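Side-chain contact in single-strand DNA-binding protein (Agrobacterium tumefaciens, PDB 3BTP), which binds single-stranded DNA regardless of sequence and mediates nuclear uptake of the single-stranded T-DNA copy during transformation of the host cell: residues A[317-320]-A[321-324]. Numbering follows the deposited sequence.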
loop_
_atom_site.group_PDB
_atom_site.type_symbol
_atom_site.label_atom_id
_atom_site.label_comp_id
_atom_site.label_asym_id
_atom_site.label_seq_id
_atom_site.Cartn_x
_atom_site.Cartn_y
_atom_site.Cartn_z
ATOM N N SER A 317 3.293 9.722 2.799
ATOM C CA SER A 317 4.711 9.321 2.880
ATOM C C SER A 317 4.975 8.181 3.915
ATOM O O SER A 317 5.700 7.200 3.617
ATOM C CB SER A 317 5.538 10.600 3.171
ATOM O OG SER A 317 5.483 10.913 4.563
ATOM N N LYS A 318 4.377 8.271 5.098
ATOM C CA LYS A 318 4.480 7.181 6.100
ATOM C C LYS A 318 3.753 5.900 5.689
ATOM O O LYS A 318 4.216 4.809 5.960
ATOM C CB LYS A 318 3.925 7.668 7.455
ATOM C CG LYS A 318 4.569 8.956 7.926
ATOM C CD LYS A 318 4.262 9.307 9.444
ATOM C CE LYS A 318 5.380 10.398 9.926
ATOM N NZ LYS A 318 6.102 10.041 11.200
ATOM N N TYR A 319 2.579 6.005 5.066
ATOM C CA TYR A 319 1.989 4.806 4.448
ATOM C C TYR A 319 2.984 4.079 3.461
ATOM O O TYR A 319 3.178 2.848 3.489
ATOM C CB TYR A 319 0.680 5.101 3.715
ATOM C CG TYR A 319 0.094 3.799 3.246
ATOM C CD1 TYR A 319 -0.355 2.859 4.160
ATOM C CD2 TYR A 319 0.081 3.462 1.895
ATOM C CE1 TYR A 319 -0.877 1.644 3.753
ATOM C CE2 TYR A 319 -0.442 2.252 1.453
ATOM C CZ TYR A 319 -0.889 1.332 2.393
ATOM O OH TYR A 319 -1.421 0.124 1.987
ATOM N N LEU A 320 3.585 4.850 2.578
ATOM C CA LEU A 320 4.572 4.301 1.614
ATOM C C LEU A 320 5.760 3.603 2.321
ATOM O O LEU A 320 6.124 2.501 1.960
ATOM C CB LEU A 320 5.085 5.444 0.709
ATOM C CG LEU A 320 4.115 6.033 -0.335
ATOM C CD1 LEU A 320 4.768 7.219 -1.109
ATOM C CD2 LEU A 320 3.613 4.970 -1.281
ATOM N N GLU A 321 6.331 4.237 3.342
ATOM C CA GLU A 321 7.410 3.634 4.117
ATOM C C GLU A 321 6.986 2.391 4.848
ATOM O O GLU A 321 7.769 1.423 4.898
ATOM C CB GLU A 321 7.960 4.609 5.192
ATOM C CG GLU A 321 8.707 5.754 4.599
ATOM C CD GLU A 321 9.957 5.266 3.910
ATOM O OE1 GLU A 321 10.804 4.610 4.574
ATOM O OE2 GLU A 321 10.072 5.505 2.699
ATOM N N SER A 322 5.789 2.392 5.464
ATOM C CA SER A 322 5.260 1.118 6.063
ATOM C C SER A 322 5.076 0.004 5.021
ATOM O O SER A 322 5.078 -1.173 5.364
ATOM C CB SER A 322 3.903 1.339 6.795
ATOM O OG SER A 322 2.799 1.421 5.877
ATOM N N TRP A 323 4.806 0.349 3.758
ATOM C CA TRP A 323 4.713 -0.660 2.703
ATOM C C TRP A 323 6.115 -1.241 2.360
ATOM O O TRP A 323 6.295 -2.484 2.304
ATOM C CB TRP A 323 4.036 -0.075 1.460
ATOM C CG TRP A 323 3.911 -1.083 0.333
ATOM C CD1 TRP A 323 4.803 -1.300 -0.685
ATOM C CD2 TRP A 323 2.825 -2.009 0.123
ATOM N NE1 TRP A 323 4.340 -2.292 -1.507
ATOM C CE2 TRP A 323 3.132 -2.744 -1.041
ATOM C CE3 TRP A 323 1.609 -2.236 0.779
ATOM C CZ2 TRP A 323 2.284 -3.694 -1.562
ATOM C CZ3 TRP A 323 0.772 -3.218 0.308
ATOM C CH2 TRP A 323 1.108 -3.948 -0.858
ATOM N N GLU A 324 7.114 -0.363 2.165
ATOM C CA GLU A 324 8.497 -0.783 1.880
ATOM C C GLU A 324 9.358 0.360 2.334
ATOM O O GLU A 324 9.220 1.451 1.788
ATOM C CB GLU A 324 8.741 -0.996 0.341
ATOM C CG GLU A 324 10.243 -1.482 -0.124
ATOM C CD GLU A 324 10.719 -0.960 -1.595
ATOM O OE1 GLU A 324 10.045 -1.312 -2.621
ATOM O OE2 GLU A 324 11.743 -0.151 -1.709
#
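Ser317 and Glu321 form the first i to i+4 backbone bond of the short alpha-helix 317-323: Glu321 N donates to Ser317 O at 3.0 Å, and Glu321 CG lies 3.5 Å from that same Ser317 O. Beyond CG the Glu321 chain bends (chi2 -65°), and its carboxylate receives the backbone N-H groups of Gly326 and Ala328, tying this helix to the start of helix 327-335. One step on, Lys318 O accepts Ser322 N in a nearly straight bond (N-H...O 170°). Tyr319 contributes both its carbonyl and its ring. Tyr319 O accepts Trp323 N and lies 2.8 Å from Ser322 OG, a hydroxyl that can also bond to Asn377 OD1, so its single proton may go to either acceptor. Both aromatic CG atoms stand opposite their own backbone N (Tyr319 chi1 -174°), the two side chains run side by side in the same direction, and Tyr319 OH comes within 4.0 Å of Trp323 CE3. The phenol hydroxyl is hydrogen-bonded to the hydroxyl of Tyr373. Tyr319, Ser322 and Trp323 all pack against helix 371-377. Leu320 turns its side chain to Leu307 and Arg331, while its carbonyl serves the last turn: Leu320 O takes a weak bond from Trp323 N and a straighter one from Glu324 N, 3.0 Å away and in the carbonyl plane.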